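Local coordinates for major capsid protein (Paramecium bursaria Chlorella virus 1, PDB 5TIP), which self-assembles as trimers into the large icosahedral, glycosylated shell of the virus, with 5040 copies in each capsid, at residues Ile104-Tyr115 and Val148-Gln156; Tyr274-Gly282 and Ala389-Gly397. All coordinates share one frame; numbering follows the deposited sequence.

Contact 1. Residues Ile104-Tyr115 and Val148-Gln156; sequences IDKHYNDWFRTY and VPLIFFFNQ
Ile151 drives its CD1 methyl between two aromatic rings of the helix 109-119, and both contacts are CH-pi. The methyl lies 4.0 Å from the centroid of the Tyr115 ring and 4.3 Å from that of Phe112, over a face of each. Its CG1 takes the position between backbone N and carbonyl carbon (chi1 48°), and the extended ethyl arm puts a single methyl over both ring faces. Phe112 also meets Leu150 CD2 at its ring edge. Phe152 CE1 lies 3.4 Å above the centre of the His107 imidazole; these two ring planes are 32° apart, an oblique pair, neither stacked nor edge-to-face.

The segments belong to the N-terminal jelly roll of this double jelly-roll protein, where strand 102-108, an outer strand, within this chain, of a four-stranded sheet, runs into that helix and faces the chain leaving strand 143-149.

Within 104-115, His107 NE2 donates to Asp105 OD2 (2.8 Å) from well above the carboxylate plane, which helps fix the imidazole. Waters bridge the segments. One joins His107 ND1 to Ile151 N; another donates to Asp105 OD2 and weakly accepts from Phe153 N. A third donates to Ile151 O and weakly accepts from Trp111 NE1.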
loop_
_atom_site.group_PDB
_atom_site.type_symbol
_atom_site.label_atom_id
_atom_site.label_comp_id
_atom_site.label_asym_id
_atom_site.label_seq_id
_atom_site.Cartn_x
_atom_site.Cartn_y
_atom_site.Cartn_z
ATOM N N ILE A 104 -7.602 15.836 -27.489
ATOM C CA ILE A 104 -6.407 15.810 -26.653
ATOM C C ILE A 104 -6.051 14.388 -26.245
ATOM O O ILE A 104 -4.876 14.014 -26.228
ATOM C CB ILE A 104 -6.617 16.715 -25.424
ATOM C CG1 ILE A 104 -7.048 18.112 -25.870
ATOM C CG2 ILE A 104 -5.352 16.791 -24.590
ATOM C CD1 ILE A 104 -6.054 18.797 -26.778
ATOM N N ASP A 105 -7.056 13.579 -25.923
ATOM C CA ASP A 105 -6.840 12.195 -25.531
ATOM C C ASP A 105 -8.160 11.455 -25.678
ATOM O O ASP A 105 -9.233 12.065 -25.693
ATOM C CB ASP A 105 -6.313 12.099 -24.095
ATOM C CG ASP A 105 -5.594 10.795 -23.823
ATOM O OD1 ASP A 105 -5.456 9.983 -24.762
ATOM O OD2 ASP A 105 -5.165 10.584 -22.669
ATOM N N LYS A 106 -8.073 10.132 -25.789
ATOM C CA LYS A 106 -9.270 9.306 -25.875
ATOM C C LYS A 106 -8.985 7.961 -25.229
ATOM O O LYS A 106 -7.990 7.311 -25.558
ATOM C CB LYS A 106 -9.721 9.119 -27.329
ATOM C CG LYS A 106 -10.956 8.246 -27.475
ATOM C CD LYS A 106 -11.470 8.233 -28.906
ATOM C CE LYS A 106 -12.743 7.408 -29.026
ATOM N NZ LYS A 106 -13.316 7.458 -30.399
ATOM N N HIS A 107 -9.864 7.550 -24.320
ATOM C CA HIS A 107 -9.707 6.315 -23.571
ATOM C C HIS A 107 -10.838 5.347 -23.898
ATOM O O HIS A 107 -11.869 5.728 -24.457
ATOM C CB HIS A 107 -9.670 6.601 -22.068
ATOM C CG HIS A 107 -8.475 7.397 -21.639
ATOM N ND1 HIS A 107 -8.293 7.822 -20.342
ATOM C CD2 HIS A 107 -7.403 7.843 -22.336
ATOM C CE1 HIS A 107 -7.160 8.498 -20.258
ATOM N NE2 HIS A 107 -6.602 8.525 -21.454
ATOM N N TYR A 108 -10.628 4.082 -23.544
ATOM C CA TYR A 108 -11.584 3.019 -23.815
ATOM C C TYR A 108 -11.776 2.194 -22.549
ATOM O O TYR A 108 -10.930 2.201 -21.651
ATOM C CB TYR A 108 -11.110 2.126 -24.970
ATOM C CG TYR A 108 -10.696 2.903 -26.203
ATOM C CD1 TYR A 108 -9.403 3.392 -26.335
ATOM C CD2 TYR A 108 -11.600 3.158 -27.225
ATOM C CE1 TYR A 108 -9.018 4.107 -27.452
ATOM C CE2 TYR A 108 -11.222 3.874 -28.349
ATOM C CZ TYR A 108 -9.930 4.345 -28.456
ATOM O OH TYR A 108 -9.545 5.058 -29.569
ATOM N N ASN A 109 -12.902 1.476 -22.480
ATOM C CA ASN A 109 -13.191 0.700 -21.276
ATOM C C ASN A 109 -12.158 -0.398 -21.052
ATOM O O ASN A 109 -11.835 -0.718 -19.903
ATOM C CB ASN A 109 -14.601 0.107 -21.333
ATOM C CG ASN A 109 -14.836 -0.741 -22.561
ATOM O OD1 ASN A 109 -13.947 -0.918 -23.391
ATOM N ND2 ASN A 109 -16.043 -1.283 -22.680
ATOM N N ASP A 110 -11.624 -0.984 -22.128
ATOM C CA ASP A 110 -10.589 -1.997 -21.952
ATOM C C ASP A 110 -9.293 -1.379 -21.446
ATOM O O ASP A 110 -8.499 -2.060 -20.787
ATOM C CB ASP A 110 -10.351 -2.756 -23.257
ATOM C CG ASP A 110 -9.388 -3.920 -23.088
ATOM O OD1 ASP A 110 -9.761 -4.913 -22.427
ATOM O OD2 ASP A 110 -8.258 -3.845 -23.614
ATOM N N TRP A 111 -9.055 -0.098 -21.741
ATOM C CA TRP A 111 -7.918 0.579 -21.127
ATOM C C TRP A 111 -8.153 0.796 -19.638
ATOM O O TRP A 111 -7.239 0.609 -18.827
ATOM C CB TRP A 111 -7.648 1.914 -21.813
ATOM C CG TRP A 111 -6.678 2.743 -21.035
ATOM C CD1 TRP A 111 -6.924 3.934 -20.422
ATOM C CD2 TRP A 111 -5.309 2.424 -20.759
ATOM N NE1 TRP A 111 -5.790 4.384 -19.790
ATOM C CE2 TRP A 111 -4.785 3.475 -19.982
ATOM C CE3 TRP A 111 -4.474 1.354 -21.098
ATOM C CZ2 TRP A 111 -3.463 3.488 -19.541
ATOM C CZ3 TRP A 111 -3.165 1.369 -20.659
ATOM C CH2 TRP A 111 -2.672 2.429 -19.888
ATOM N N PHE A 112 -9.357 1.142 -19.277
ATOM C CA PHE A 112 -9.709 1.294 -17.898
ATOM C C PHE A 112 -9.444 -0.049 -17.215
ATOM O O PHE A 112 -8.912 -0.067 -16.141
ATOM C CB PHE A 112 -11.164 1.743 -17.756
ATOM C CG PHE A 112 -11.357 3.209 -17.855
ATOM C CD1 PHE A 112 -10.778 3.923 -18.822
ATOM C CD2 PHE A 112 -12.104 3.874 -16.933
ATOM C CE1 PHE A 112 -10.929 5.258 -18.906
ATOM C CE2 PHE A 112 -12.249 5.248 -16.991
ATOM C CZ PHE A 112 -11.655 5.940 -17.997
ATOM N N ARG A 113 -9.810 -1.156 -17.858
ATOM C CA ARG A 113 -9.576 -2.477 -17.287
ATOM C C ARG A 113 -8.084 -2.782 -17.210
ATOM O O ARG A 113 -7.611 -3.353 -16.221
ATOM C CB ARG A 113 -10.300 -3.542 -18.111
ATOM C CG ARG A 113 -10.291 -4.937 -17.495
ATOM C CD ARG A 113 -11.493 -5.171 -16.585
ATOM N NE ARG A 113 -11.572 -4.182 -15.514
ATOM C CZ ARG A 113 -10.897 -4.262 -14.374
ATOM N NH1 ARG A 113 -10.091 -5.292 -14.150
ATOM N NH2 ARG A 113 -11.023 -3.313 -13.458
ATOM N N THR A 114 -7.330 -2.408 -18.249
ATOM C CA THR A 114 -5.891 -2.655 -18.256
ATOM C C THR A 114 -5.169 -1.754 -17.260
ATOM O O THR A 114 -4.262 -2.206 -16.550
ATOM C CB THR A 114 -5.334 -2.448 -19.666
ATOM O OG1 THR A 114 -5.932 -3.395 -20.559
ATOM C CG2 THR A 114 -3.821 -2.630 -19.685
ATOM N N TYR A 115 -5.562 -0.480 -17.192
ATOM C CA TYR A 115 -4.952 0.434 -16.231
ATOM C C TYR A 115 -5.185 -0.036 -14.801
ATOM O O TYR A 115 -4.284 0.050 -13.957
ATOM C CB TYR A 115 -5.505 1.845 -16.430
ATOM C CG TYR A 115 -5.042 2.843 -15.395
ATOM C CD1 TYR A 115 -3.852 3.535 -15.556
ATOM C CD2 TYR A 115 -5.799 3.098 -14.260
ATOM C CE1 TYR A 115 -3.425 4.448 -14.615
ATOM C CE2 TYR A 115 -5.380 4.009 -13.312
ATOM C CZ TYR A 115 -4.192 4.682 -13.495
ATOM O OH TYR A 115 -3.765 5.594 -12.556
ATOM N N VAL A 148 -17.462 6.373 -11.871
ATOM C CA VAL A 148 -16.354 6.034 -12.759
ATOM C C VAL A 148 -15.443 7.257 -12.847
ATOM O O VAL A 148 -15.832 8.261 -13.465
ATOM C CB VAL A 148 -16.850 5.609 -14.146
ATOM C CG1 VAL A 148 -15.684 5.148 -15.003
ATOM C CG2 VAL A 148 -17.892 4.508 -14.020
ATOM N N PRO A 149 -14.251 7.227 -12.247
ATOM C CA PRO A 149 -13.350 8.385 -12.329
ATOM C C PRO A 149 -12.541 8.354 -13.619
ATOM O O PRO A 149 -11.987 7.319 -13.998
ATOM C CB PRO A 149 -12.452 8.219 -11.100
ATOM C CG PRO A 149 -12.395 6.735 -10.899
ATOM C CD PRO A 149 -13.725 6.177 -11.357
ATOM N N LEU A 150 -12.474 9.497 -14.294
ATOM C CA LEU A 150 -11.673 9.603 -15.502
ATOM C C LEU A 150 -10.202 9.751 -15.138
ATOM O O LEU A 150 -9.853 10.244 -14.061
ATOM C CB LEU A 150 -12.128 10.789 -16.355
ATOM C CG LEU A 150 -13.569 10.748 -16.869
ATOM C CD1 LEU A 150 -13.824 11.889 -17.845
ATOM C CD2 LEU A 150 -13.886 9.405 -17.511
ATOM N N ILE A 151 -9.333 9.311 -16.045
ATOM C CA ILE A 151 -7.904 9.272 -15.757
ATOM C C ILE A 151 -7.121 9.985 -16.852
ATOM O O ILE A 151 -6.067 9.507 -17.288
ATOM C CB ILE A 151 -7.412 7.824 -15.578
ATOM C CG1 ILE A 151 -7.915 6.936 -16.720
ATOM C CG2 ILE A 151 -7.863 7.276 -14.232
ATOM C CD1 ILE A 151 -7.571 5.471 -16.559
ATOM N N PHE A 152 -7.621 11.134 -17.301
ATOM C CA PHE A 152 -6.858 11.966 -18.216
ATOM C C PHE A 152 -5.748 12.684 -17.447
ATOM O O PHE A 152 -5.607 12.537 -16.229
ATOM C CB PHE A 152 -7.781 12.945 -18.940
ATOM C CG PHE A 152 -8.745 12.280 -19.884
ATOM C CD1 PHE A 152 -8.286 11.588 -20.993
ATOM C CD2 PHE A 152 -10.110 12.342 -19.658
ATOM C CE1 PHE A 152 -9.171 10.973 -21.858
ATOM C CE2 PHE A 152 -11.000 11.728 -20.520
ATOM C CZ PHE A 152 -10.529 11.044 -21.622
ATOM N N PHE A 153 -4.946 13.475 -18.164
ATOM C CA PHE A 153 -3.746 14.048 -17.556
ATOM C C PHE A 153 -4.092 14.996 -16.415
ATOM O O PHE A 153 -3.400 15.020 -15.389
ATOM C CB PHE A 153 -2.896 14.757 -18.614
ATOM C CG PHE A 153 -3.574 15.931 -19.263
ATOM C CD1 PHE A 153 -4.359 15.757 -20.390
ATOM C CD2 PHE A 153 -3.413 17.211 -18.755
ATOM C CE1 PHE A 153 -4.980 16.835 -20.990
ATOM C CE2 PHE A 153 -4.032 18.292 -19.351
ATOM C CZ PHE A 153 -4.816 18.105 -20.470
ATOM N N PHE A 154 -5.160 15.778 -16.562
ATOM C CA PHE A 154 -5.540 16.716 -15.514
ATOM C C PHE A 154 -6.397 16.073 -14.432
ATOM O O PHE A 154 -6.767 16.757 -13.470
ATOM C CB PHE A 154 -6.271 17.923 -16.110
ATOM C CG PHE A 154 -7.586 17.590 -16.754
ATOM C CD1 PHE A 154 -7.637 17.112 -18.052
ATOM C CD2 PHE A 154 -8.774 17.782 -16.070
ATOM C CE1 PHE A 154 -8.848 16.813 -18.646
ATOM C CE2 PHE A 154 -9.988 17.486 -16.660
ATOM C CZ PHE A 154 -10.024 17.002 -17.949
ATOM N N ASN A 155 -6.722 14.788 -14.561
ATOM C CA ASN A 155 -7.474 14.083 -13.533
ATOM C C ASN A 155 -6.588 13.371 -12.524
ATOM O O ASN A 155 -7.074 12.998 -11.450
ATOM C CB ASN A 155 -8.405 13.046 -14.166
ATOM C CG ASN A 155 -9.360 13.651 -15.168
ATOM O OD1 ASN A 155 -9.525 13.129 -16.270
ATOM N ND2 ASN A 155 -9.999 14.751 -14.793
ATOM N N GLN A 156 -5.308 13.170 -12.836
ATOM C CA GLN A 156 -4.447 12.335 -12.009
ATOM C C GLN A 156 -3.501 13.122 -11.114
ATOM O O GLN A 156 -2.936 12.543 -10.180
ATOM C CB GLN A 156 -3.633 11.386 -12.894
ATOM C CG GLN A 156 -4.490 10.516 -13.797
ATOM C CD GLN A 156 -3.731 9.334 -14.359
ATOM O OE1 GLN A 156 -3.658 8.276 -13.735
ATOM N NE2 GLN A 156 -3.160 9.507 -15.545
HETATM O O HOH W 1 -4.581 12.355 -20.950
HETATM O O HOH W 2 -10.191 8.801 -18.627
HETATM O O HOH W 3 -4.753 7.059 -18.077
#

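Contact 2. Residues Tyr274-Gly282 and Ala389-Gly397; sequences YTALANIPG and ATSPAAVLG. With BGC (beta-D-glucopyranose), chain E; GLA (alpha-D-galactopyranose), chain G; GLA (alpha-D-galactopyranose), chain B; BGC (beta-D-glucopyranose), chain C.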
loop_
_atom_site.group_PDB
_atom_site.type_symbol
_atom_site.label_atom_id
_atom_site.label_comp_id
_atom_site.label_asym_id
_atom_site.label_seq_id
_atom_site.Cartn_x
_atom_site.Cartn_y
_atom_site.Cartn_z
ATOM N N TYR A 274 -9.037 -12.084 -19.854
ATOM C CA TYR A 274 -7.694 -12.093 -20.412
ATOM C C TYR A 274 -7.030 -13.459 -20.324
ATOM O O TYR A 274 -5.896 -13.613 -20.790
ATOM C CB TYR A 274 -6.821 -11.051 -19.703
ATOM C CG TYR A 274 -7.321 -9.631 -19.839
ATOM C CD1 TYR A 274 -7.893 -9.184 -21.023
ATOM C CD2 TYR A 274 -7.220 -8.736 -18.784
ATOM C CE1 TYR A 274 -8.349 -7.887 -21.150
ATOM C CE2 TYR A 274 -7.670 -7.436 -18.902
ATOM C CZ TYR A 274 -8.234 -7.017 -20.086
ATOM O OH TYR A 274 -8.684 -5.723 -20.208
ATOM N N THR A 275 -7.700 -14.448 -19.742
ATOM C CA THR A 275 -7.148 -15.782 -19.580
ATOM C C THR A 275 -8.171 -16.807 -20.046
ATOM O O THR A 275 -9.333 -16.487 -20.311
ATOM C CB THR A 275 -6.745 -16.049 -18.125
ATOM O OG1 THR A 275 -7.846 -15.737 -17.262
ATOM C CG2 THR A 275 -5.544 -15.196 -17.740
ATOM N N ALA A 276 -7.726 -18.055 -20.139
ATOM C CA ALA A 276 -8.587 -19.135 -20.589
ATOM C C ALA A 276 -9.493 -19.617 -19.463
ATOM O O ALA A 276 -9.136 -19.574 -18.282
ATOM C CB ALA A 276 -7.752 -20.299 -21.118
ATOM N N LEU A 277 -10.684 -20.071 -19.840
ATOM C CA LEU A 277 -11.606 -20.654 -18.877
ATOM C C LEU A 277 -11.256 -22.117 -18.643
ATOM O O LEU A 277 -10.880 -22.836 -19.574
ATOM C CB LEU A 277 -13.049 -20.530 -19.369
ATOM C CG LEU A 277 -13.536 -19.132 -19.758
ATOM C CD1 LEU A 277 -14.983 -19.172 -20.225
ATOM C CD2 LEU A 277 -13.371 -18.163 -18.598
ATOM N N ALA A 278 -11.381 -22.555 -17.392
ATOM C CA ALA A 278 -11.028 -23.918 -17.024
ATOM C C ALA A 278 -11.889 -24.361 -15.851
ATOM O O ALA A 278 -12.487 -23.543 -15.150
ATOM C CB ALA A 278 -9.540 -24.043 -16.672
ATOM N N ASN A 279 -11.936 -25.673 -15.644
ATOM C CA ASN A 279 -12.743 -26.281 -14.585
ATOM C C ASN A 279 -11.987 -26.312 -13.258
ATOM O O ASN A 279 -11.836 -27.352 -12.619
ATOM C CB ASN A 279 -13.178 -27.676 -15.019
ATOM C CG ASN A 279 -14.275 -28.268 -14.144
ATOM O OD1 ASN A 279 -14.733 -27.657 -13.177
ATOM N ND2 ASN A 279 -14.730 -29.460 -14.524
ATOM N N ILE A 280 -11.487 -25.151 -12.850
ATOM C CA ILE A 280 -10.896 -24.963 -11.527
ATOM C C ILE A 280 -11.632 -23.798 -10.875
ATOM O O ILE A 280 -12.125 -22.912 -11.588
ATOM C CB ILE A 280 -9.381 -24.715 -11.608
ATOM C CG1 ILE A 280 -9.075 -23.524 -12.518
ATOM C CG2 ILE A 280 -8.660 -25.968 -12.087
ATOM C CD1 ILE A 280 -7.599 -23.216 -12.642
ATOM N N PRO A 281 -11.745 -23.762 -9.534
ATOM C CA PRO A 281 -12.577 -22.738 -8.882
ATOM C C PRO A 281 -12.252 -21.312 -9.300
ATOM O O PRO A 281 -11.111 -20.857 -9.171
ATOM C CB PRO A 281 -12.288 -22.957 -7.393
ATOM C CG PRO A 281 -11.929 -24.396 -7.297
ATOM C CD PRO A 281 -11.178 -24.711 -8.561
ATOM N N GLY A 282 -13.260 -20.602 -9.806
ATOM C CA GLY A 282 -13.101 -19.230 -10.229
ATOM C C GLY A 282 -12.780 -19.036 -11.694
ATOM O O GLY A 282 -12.732 -17.885 -12.150
ATOM N N ALA A 389 -9.303 -28.319 -20.625
ATOM C CA ALA A 389 -9.726 -27.289 -19.688
ATOM C C ALA A 389 -10.761 -27.787 -18.690
ATOM O O ALA A 389 -10.955 -27.153 -17.647
ATOM C CB ALA A 389 -10.272 -26.083 -20.452
ATOM N N THR A 390 -11.429 -28.899 -18.978
ATOM C CA THR A 390 -12.440 -29.438 -18.081
ATOM C C THR A 390 -11.857 -30.347 -17.010
ATOM O O THR A 390 -12.596 -30.787 -16.123
ATOM C CB THR A 390 -13.490 -30.220 -18.871
ATOM O OG1 THR A 390 -12.906 -31.431 -19.369
ATOM C CG2 THR A 390 -13.983 -29.392 -20.045
ATOM N N SER A 391 -10.555 -30.622 -17.054
ATOM C CA SER A 391 -9.942 -31.523 -16.092
ATOM C C SER A 391 -9.144 -30.724 -15.077
ATOM O O SER A 391 -8.127 -30.116 -15.445
ATOM C CB SER A 391 -9.041 -32.530 -16.803
ATOM O OG SER A 391 -8.371 -33.356 -15.869
ATOM N N PRO A 392 -9.550 -30.690 -13.806
ATOM C CA PRO A 392 -8.731 -29.992 -12.803
ATOM C C PRO A 392 -7.360 -30.614 -12.627
ATOM O O PRO A 392 -6.389 -29.890 -12.376
ATOM C CB PRO A 392 -9.571 -30.101 -11.523
ATOM C CG PRO A 392 -10.951 -30.457 -11.980
ATOM C CD PRO A 392 -10.783 -31.249 -13.231
ATOM N N ALA A 393 -7.249 -31.938 -12.756
ATOM C CA ALA A 393 -5.947 -32.583 -12.641
ATOM C C ALA A 393 -5.017 -32.176 -13.777
ATOM O O ALA A 393 -3.801 -32.088 -13.579
ATOM C CB ALA A 393 -6.112 -34.101 -12.604
ATOM N N ALA A 394 -5.566 -31.922 -14.966
ATOM C CA ALA A 394 -4.739 -31.490 -16.085
ATOM C C ALA A 394 -4.383 -30.011 -16.000
ATOM O O ALA A 394 -3.278 -29.623 -16.397
ATOM C CB ALA A 394 -5.450 -31.783 -17.407
ATOM N N VAL A 395 -5.288 -29.178 -15.486
ATOM C CA VAL A 395 -5.021 -27.745 -15.413
ATOM C C VAL A 395 -4.077 -27.422 -14.260
ATOM O O VAL A 395 -3.160 -26.605 -14.404
ATOM C CB VAL A 395 -6.343 -26.961 -15.304
ATOM C CG1 VAL A 395 -6.070 -25.475 -15.131
ATOM C CG2 VAL A 395 -7.209 -27.197 -16.534
ATOM N N LEU A 396 -4.269 -28.059 -13.105
ATOM C CA LEU A 396 -3.455 -27.773 -11.931
ATOM C C LEU A 396 -2.128 -28.524 -11.914
ATOM O O LEU A 396 -1.386 -28.405 -10.934
ATOM C CB LEU A 396 -4.237 -28.102 -10.657
ATOM C CG LEU A 396 -5.516 -27.300 -10.416
ATOM C CD1 LEU A 396 -6.188 -27.743 -9.125
ATOM C CD2 LEU A 396 -5.224 -25.808 -10.393
ATOM N N GLY A 397 -1.809 -29.289 -12.956
ATOM C CA GLY A 397 -0.556 -30.019 -12.983
ATOM C C GLY A 397 0.015 -30.218 -14.372
ATOM O O GLY A 397 0.001 -31.336 -14.895
HETATM C C2 BGC E . -16.050 -31.380 -14.347
HETATM C C3 BGC E . -16.769 -32.372 -13.448
HETATM C C4 BGC E . -15.876 -32.703 -12.262
HETATM C C5 BGC E . -15.399 -31.438 -11.558
HETATM C C6 BGC E . -14.429 -31.795 -10.439
HETATM C C1 BGC E . -15.579 -30.156 -13.569
HETATM O O2 BGC E . -16.926 -30.972 -15.398
HETATM O O3 BGC E . -16.994 -33.580 -14.177
HETATM O O4 BGC E . -16.585 -33.536 -11.336
HETATM O O5 BGC E . -14.751 -30.556 -12.477
HETATM O O6 BGC E . -13.951 -30.600 -9.814
HETATM C C1 GLA G . -1.089 -36.870 -14.069
HETATM C C2 GLA G . -1.924 -36.114 -13.051
HETATM C C3 GLA G . -1.681 -34.622 -13.242
HETATM C C4 GLA G . -0.201 -34.350 -13.047
HETATM C C5 GLA G . 0.618 -35.168 -14.037
HETATM C C6 GLA G . 2.117 -34.960 -13.840
HETATM O O2 GLA G . -3.297 -36.435 -13.288
HETATM O O3 GLA G . -2.427 -33.840 -12.306
HETATM O O4 GLA G . 0.152 -34.729 -11.715
HETATM O O5 GLA G . 0.299 -36.555 -13.897
HETATM O O6 GLA G . 2.843 -35.528 -14.937
HETATM C C1 GLA B . -17.743 -34.947 -18.091
HETATM C C2 GLA B . -16.456 -35.039 -18.901
HETATM C C3 GLA B . -15.745 -33.694 -18.922
HETATM C C4 GLA B . -16.688 -32.609 -19.419
HETATM C C5 GLA B . -17.939 -32.602 -18.554
HETATM C C6 GLA B . -18.931 -31.560 -19.049
HETATM O O2 GLA B . -15.578 -36.004 -18.307
HETATM O O3 GLA B . -14.597 -33.769 -19.773
HETATM O O4 GLA B . -17.034 -32.843 -20.790
HETATM O O5 GLA B . -18.564 -33.886 -18.581
HETATM O O6 GLA B . -20.100 -31.606 -18.227
HETATM C C2 BGC C . -1.310 -32.949 -18.095
HETATM C C3 BGC C . -1.486 -34.273 -18.823
HETATM C C4 BGC C . -2.653 -34.165 -19.792
HETATM C C5 BGC C . -2.463 -32.978 -20.725
HETATM C C6 BGC C . -3.635 -32.849 -21.690
HETATM C C1 BGC C . -1.241 -31.776 -19.066
HETATM O O2 BGC C . -0.114 -32.992 -17.310
HETATM O O3 BGC C . -1.783 -35.293 -17.869
HETATM O O4 BGC C . -2.764 -35.370 -20.557
HETATM O O5 BGC C . -2.349 -31.776 -19.965
HETATM O O6 BGC C . -4.820 -32.519 -20.958
#
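An N-linked glycosylation site stands at this meeting of two surface loops of the C-terminal jelly-roll domain: Asn279, at the centre of an inverse gamma turn in the loop between strands 257-266 and 312-319, carries a glucose through a covalent bond from its ND2 to C1 of the sugar. The second loop, with the short helix 392-395, holds the turn in place. Asn279 N donates to Ala389 O at 2.7 Å, nearly along the C=O axis, and a longer, weak bond runs from Asn279 ND2 to Thr390 O. With CG anti to the backbone N (chi1 -167°), the asparagine side chain reaches past Thr390 O to its glucose, and its OD1 accepts from Gly288 N, so the amide that bears the glycan is tied on both its oxygen and its nitrogen.

Away from the sugar the contact turns apolar. Both branches of Ile280 straddle Val395, the last residue of the helix, and Leu396 after it; the nearest approaches are CD1 to Val395 CG1 at 3.7 Å and CG2 to Leu396 CG at 3.8 Å. Ala278 is small enough to let the backbones close in, with its CB still touching Val395 CG2. Pro392 suits the first turn of a helix, which needs no N-H there, and its CG rests 3.3 Å from Asn279 O. Just before it, Ser391 is the N-cap, its OG accepting from Ala394 N.

Further sugars hydrogen-bond to the second loop. O3 of one galactose donates to Ala393 O, and O2 of another glucose donates to Gly397 O. Thr390 OG1, also hydrogen-bonded to Asp388 OD1, receives a hydrogen bond of 2.9 Å from O3 of a second galactose.

Overall arrangement
Contact 1 lies deep in the chain, its centre about 6 Å from the chain's centre, whereas the centre of contact 2 is about 27 Å from it, in the glycan-bearing loops. Their chemistry follows: in contact 1 rings and aliphatic side chains pack together while waters bridge polar atoms across the segments; in contact 2 direct backbone and amide bonds fix a loop, and sugar hydroxyls bond to backbone carbonyls and a threonine. They share no strand or helix and belong to different jelly-roll domains of the chain. Yet the two touch: Tyr274 OH, at the start of 274-282, lies 2.6 Å from Asp110 OD1 of 104-115, a probable hydrogen bond joining the two halves.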